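Side-chain contacts in sugar ABC transporter (PDB 4RXT), which probably serves as the sugar-binding component of an ABC transporter, and here holds arabinose in the cleft between its two lobes: residues A[118-121]-A[122-126]; A[46-49]-A[50-54]; A[142-145]-A[146-149]. All blocks are in the same frame, centred on the assembly; numbering follows the deposited sequence.

Contact 1: residues A[118-121]-A[122-126]; sequences DGLA and AAIKA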
# COMPACT_ATOMS: atom_id res chain seq x y z
N ASP A 118 -1.71 8.43 -14.87
CA ASP A 118 -1.77 9.84 -15.28
C ASP A 118 -0.44 10.52 -14.95
O ASP A 118 0.06 11.33 -15.72
CB ASP A 118 -2.92 10.58 -14.61
CG ASP A 118 -4.30 10.09 -15.04
OD1 ASP A 118 -4.44 9.59 -16.19
OD2 ASP A 118 -5.22 10.31 -14.22
N GLY A 119 0.12 10.21 -13.77
CA GLY A 119 1.36 10.88 -13.28
C GLY A 119 2.52 10.45 -14.15
O GLY A 119 3.38 11.24 -14.51
N LEU A 120 2.53 9.18 -14.55
CA LEU A 120 3.63 8.66 -15.35
C LEU A 120 3.62 9.27 -16.75
O LEU A 120 4.64 9.69 -17.29
CB LEU A 120 3.56 7.13 -15.43
CG LEU A 120 4.67 6.45 -16.20
CD1 LEU A 120 5.98 6.73 -15.52
CD2 LEU A 120 4.55 4.94 -16.28
N ALA A 121 2.43 9.38 -17.31
CA ALA A 121 2.28 9.99 -18.63
C ALA A 121 2.74 11.44 -18.59
O ALA A 121 3.44 11.90 -19.50
CB ALA A 121 0.83 9.89 -19.10
N ALA A 122 2.35 12.15 -17.54
CA ALA A 122 2.72 13.56 -17.41
C ALA A 122 4.24 13.68 -17.29
O ALA A 122 4.88 14.61 -17.88
CB ALA A 122 2.03 14.18 -16.19
N ALA A 123 4.85 12.77 -16.54
CA ALA A 123 6.30 12.82 -16.33
C ALA A 123 7.06 12.54 -17.61
O ALA A 123 8.07 13.22 -17.93
CB ALA A 123 6.70 11.86 -15.22
N ILE A 124 6.57 11.55 -18.36
CA ILE A 124 7.18 11.23 -19.66
C ILE A 124 7.04 12.43 -20.62
O ILE A 124 7.96 12.76 -21.36
CB ILE A 124 6.62 9.93 -20.25
CG1 ILE A 124 7.06 8.78 -19.35
CG2 ILE A 124 7.09 9.76 -21.69
CD1 ILE A 124 6.28 7.51 -19.58
N LYS A 125 5.87 13.04 -20.64
CA LYS A 125 5.64 14.23 -21.46
C LYS A 125 6.58 15.38 -21.11
O LYS A 125 7.12 16.03 -21.99
CB LYS A 125 4.21 14.69 -21.32
CG LYS A 125 3.90 15.97 -22.07
CD LYS A 125 2.41 16.11 -22.31
CE LYS A 125 1.70 16.34 -21.03
NZ LYS A 125 0.27 16.51 -21.37
N ALA A 126 6.78 15.63 -19.82
CA ALA A 126 7.72 16.68 -19.45
C ALA A 126 9.13 16.36 -19.93
O ALA A 126 9.89 17.25 -20.36
CB ALA A 126 7.72 16.87 -17.93
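The backbone from D118 to A126 is regular alpha helix, in which A122 N, A123 N, I124 N and K125 N each donate to the carbonyl four residues earlier; the I124 N to L120 O bond measures 2.9 Å and is close to straight at 165°. This is the later part of helix 109-128, which packs against the mixed sheet of the second lobe in this periplasmic binding protein fold. Along its inward side L120 and I124, one turn apart, form an i to i+4 aliphatic pair. Their side chains pass at a slant, and I124 CD1 comes to 3.9 Å from L120 CG and 4.1 Å from L120 CD1. I124 CG1 lies beside its own N (chi1 -67°) and anti to its carbonyl carbon, which swings this branch back along the helix, over the L120 carbonyl and towards the leucine. Both residues also touch V135 of strand 133-139, and L120 reaches I224 and F154 as well; branched, apolar chains suit a helix face pressed against a sheet and a neighbouring helix. Small side chains suit the flanks: A121 lies against Y162, and A123 against K222 and A242. D118 suits a border position: its OD1 is hydrogen-bonded to Y162 OH and accepts a bond from Q157 NE2, tying this helix to 145-161 and the loop after it. K125 leads its long chain away from the preceding turn to a weak, long ion pair with E131, while K125 CB stays 3.4 Å from A121 O.

Contact 2: residues A[46-49]-A[50-54]; sequences TDVN and GQISI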
# COMPACT_ATOMS: atom_id res chain seq x y z
N THR A 46 4.94 -11.57 2.37
CA THR A 46 4.86 -12.84 1.67
C THR A 46 4.60 -14.01 2.60
O THR A 46 4.35 -15.13 2.14
CB THR A 46 6.18 -13.12 0.91
OG1 THR A 46 7.29 -13.01 1.82
CG2 THR A 46 6.35 -12.12 -0.21
N ASP A 47 4.69 -13.77 3.91
CA ASP A 47 4.42 -14.82 4.91
C ASP A 47 2.92 -14.84 5.17
O ASP A 47 2.41 -14.38 6.18
CB ASP A 47 5.26 -14.61 6.17
CG ASP A 47 5.23 -15.80 7.09
OD1 ASP A 47 4.58 -16.83 6.76
OD2 ASP A 47 5.85 -15.70 8.18
N VAL A 48 2.21 -15.50 4.25
CA VAL A 48 0.77 -15.53 4.36
C VAL A 48 0.34 -16.47 5.47
O VAL A 48 -0.55 -16.17 6.25
CB VAL A 48 0.19 -15.95 3.02
CG1 VAL A 48 -1.33 -16.02 3.08
CG2 VAL A 48 0.60 -15.00 1.92
N ASN A 49 1.00 -17.62 5.54
CA ASN A 49 0.73 -18.60 6.61
C ASN A 49 0.94 -17.94 7.97
O ASN A 49 0.18 -18.17 8.90
CB ASN A 49 1.67 -19.81 6.48
CG ASN A 49 1.31 -20.94 7.42
OD1 ASN A 49 0.14 -21.29 7.56
ND2 ASN A 49 2.30 -21.53 8.01
N GLY A 50 1.99 -17.11 8.05
CA GLY A 50 2.34 -16.42 9.26
C GLY A 50 1.19 -15.56 9.71
O GLY A 50 0.82 -15.55 10.89
N GLN A 51 0.62 -14.82 8.78
CA GLN A 51 -0.53 -13.98 9.12
C GLN A 51 -1.75 -14.81 9.54
O GLN A 51 -2.45 -14.46 10.47
CB GLN A 51 -0.89 -13.02 7.98
CG GLN A 51 -1.84 -11.96 8.47
CD GLN A 51 -2.34 -11.01 7.40
OE1 GLN A 51 -2.95 -11.42 6.43
NE2 GLN A 51 -2.08 -9.74 7.59
N ILE A 52 -2.00 -15.89 8.81
CA ILE A 52 -3.14 -16.74 9.13
C ILE A 52 -3.01 -17.30 10.57
O ILE A 52 -3.97 -17.30 11.34
CB ILE A 52 -3.32 -17.85 8.08
CG1 ILE A 52 -3.72 -17.24 6.73
CG2 ILE A 52 -4.41 -18.84 8.52
CD1 ILE A 52 -3.65 -18.25 5.59
N SER A 53 -1.82 -17.79 10.89
CA SER A 53 -1.53 -18.30 12.23
C SER A 53 -1.76 -17.25 13.31
O SER A 53 -2.38 -17.52 14.34
CB SER A 53 -0.07 -18.80 12.31
OG SER A 53 0.10 -19.95 11.51
N ILE A 54 -1.28 -16.05 13.05
CA ILE A 54 -1.47 -14.93 13.98
C ILE A 54 -2.95 -14.60 14.17
O ILE A 54 -3.40 -14.42 15.31
CB ILE A 54 -0.65 -13.69 13.52
CG1 ILE A 54 0.84 -13.98 13.67
CG2 ILE A 54 -1.06 -12.40 14.25
CD1 ILE A 54 1.70 -13.03 12.88
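The carboxylate of D47 presents one face to the backbone of G50, whose N-H stands well above the plane, 62° out of it, and donates to OD1 over 2.9 Å. That bond is bent, with 138° at the hydrogen, and G50 CA follows close by, 3.4 Å from D47 OD1 and 3.7 Å from D47 OD2. Glycine suits position 50 because a CB there would collide with D47 OD2. The other flat group, the Q51 amide, is bonded through both its oxygen and its nitrogen to the loop after strand 66-68: OE1 accepts from T71 N, and NE2 donates to S69 O. D47 is the N-cap of helix 48-60. Its CG lies trans to its own N (chi1 -168°), which carries the carboxylate forward over the first turn, while D47 O receives Q51 N as the helical bonds begin. D47 also sits at the centre of an inverse gamma turn, closed by a weak bond from V48 N to T46 O. From the next residue, V48 CG1 approaches I52 CD1, one turn ahead, at 4.1 Å, an apolar i to i+4 contact. I52 N donates to V48 O at 3.0 Å, and S53 N reaches N49 O at 2.8 Å. Q51 meanwhile turns inward, its extended chain passing I10 of strand 9-11. The N-H groups of a helix's first turn lack the helical carbonyl four residues back that would otherwise accept them; D47 supplies an acceptor for one, and its negative charge would also be expected to interact favourably with the positive end of the helix dipole.

Contact 3: residues A[142-145]-A[146-149]; sequences PGAG and SLEQ. With ARA (alpha-L-arabinopyranose), chain B.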
# COMPACT_ATOMS: atom_id res chain seq x y z
N PRO A 142 2.81 -11.29 -5.73
CA PRO A 142 1.49 -11.56 -6.33
C PRO A 142 0.37 -11.81 -5.32
O PRO A 142 0.60 -12.21 -4.18
CB PRO A 142 1.75 -12.83 -7.13
CG PRO A 142 2.77 -13.53 -6.36
CD PRO A 142 3.71 -12.45 -5.86
N GLY A 143 -0.88 -11.61 -5.76
CA GLY A 143 -2.00 -12.06 -4.97
C GLY A 143 -2.52 -11.12 -3.89
O GLY A 143 -3.45 -11.46 -3.17
N ALA A 144 -1.98 -9.91 -3.82
CA ALA A 144 -2.43 -8.93 -2.82
C ALA A 144 -3.60 -8.13 -3.35
O ALA A 144 -3.58 -7.69 -4.47
CB ALA A 144 -1.29 -7.96 -2.41
N GLY A 145 -4.61 -7.92 -2.54
CA GLY A 145 -5.78 -7.16 -3.00
C GLY A 145 -5.41 -5.75 -3.46
O GLY A 145 -5.76 -5.31 -4.55
N SER A 146 -4.69 -5.03 -2.60
CA SER A 146 -4.33 -3.63 -2.90
C SER A 146 -3.51 -3.55 -4.20
O SER A 146 -3.79 -2.74 -5.10
CB SER A 146 -3.57 -2.99 -1.73
OG SER A 146 -2.45 -3.78 -1.44
N LEU A 147 -2.49 -4.40 -4.29
CA LEU A 147 -1.54 -4.31 -5.42
C LEU A 147 -2.15 -4.75 -6.76
O LEU A 147 -1.84 -4.17 -7.82
CB LEU A 147 -0.28 -5.11 -5.13
CG LEU A 147 0.41 -4.78 -3.79
CD1 LEU A 147 1.71 -5.59 -3.66
CD2 LEU A 147 0.66 -3.28 -3.56
N GLU A 148 -2.98 -5.80 -6.71
CA GLU A 148 -3.65 -6.24 -7.95
C GLU A 148 -4.61 -5.16 -8.49
O GLU A 148 -4.72 -4.93 -9.71
CB GLU A 148 -4.35 -7.57 -7.75
CG GLU A 148 -3.38 -8.71 -7.48
CD GLU A 148 -2.32 -8.95 -8.57
OE1 GLU A 148 -2.56 -8.67 -9.77
OE2 GLU A 148 -1.24 -9.47 -8.22
N GLN A 149 -5.27 -4.47 -7.57
CA GLN A 149 -6.13 -3.35 -7.99
C GLN A 149 -5.34 -2.18 -8.59
O GLN A 149 -5.76 -1.56 -9.55
CB GLN A 149 -7.04 -2.89 -6.87
CG GLN A 149 -8.08 -3.92 -6.56
CD GLN A 149 -9.02 -3.49 -5.47
OE1 GLN A 149 -8.60 -2.87 -4.53
NE2 GLN A 149 -10.30 -3.83 -5.59
C1 ARA B . 1.47 -0.25 0.83
C2 ARA B . 0.21 -1.07 0.47
C3 ARA B . 0.22 -2.37 1.25
C4 ARA B . 1.56 -3.12 1.08
C5 ARA B . 2.60 -2.26 0.51
O1 ARA B . 1.44 0.48 -0.39
O2 ARA B . -0.99 -0.35 0.80
O3 ARA B . -0.93 -3.13 0.86
O4 ARA B . 1.50 -4.14 0.08
O5 ARA B . 2.68 -0.94 1.07
O HOH W 1 -1.22 -12.10 -8.85
O HOH W 2 -0.40 -8.49 -5.82
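E148 folds back over the start of its own helix to reach G143. Its CB lies 3.4 Å from A144 O, and CG is nearer still, 3.2 Å from the same oxygen, which also receives E148 N. A bend at chi2 (-58°) then turns the carboxylate towards the loop, where CD stands 4.1 Å from G143 N. At the tip, OE2 accepts from G143 N at 3.3 Å, on its anti side but 27° out of the carboxylate plane; two waters also donate to it, and one of these takes the N-H of A144, the N-cap residue. Glycine suits position 143, where phi is positive (86°). On the cleft side, A144 CB packs at 3.9 Å on L147 CG, and S146 OG lies 2.8 Å from O3 of the arabinose. L147 CD2 lies beside O4 of the sugar as an apolar neighbour, so the first turn of the helix lines the pocket whose polar groups include K12, E45, D93, R150, D227 and Q247. Helix 145-161 thus starts at the cleft after strand 133-139: E148 OE2 is also hydrogen-bonded to Y172 OH at the end of strand 165-172, while S146 and Q149 touch N109 at the start of helix 109-128.

From the N terminus, contact 2 comes first, at the start of helix 48-60 in the lobe built on the parallel sheet. The chain then finishes most of that sheet and enters the second lobe through helix 109-128, whose later turns hold contact 1. Strand 133-139 leads to contact 3, at the head of helix 145-161. All are local and in series, so none closes a long loop, nests or crosses. Contacts 1 and 2 lie on opposite sides of the chain's centre. Contact 3 lies between the lobes beside the sugar, its nearest atoms about 6 Å from contact 2, and a backbone hydrogen bond between G143 and F73 ties it to the first lobe's loop after strand 66-68.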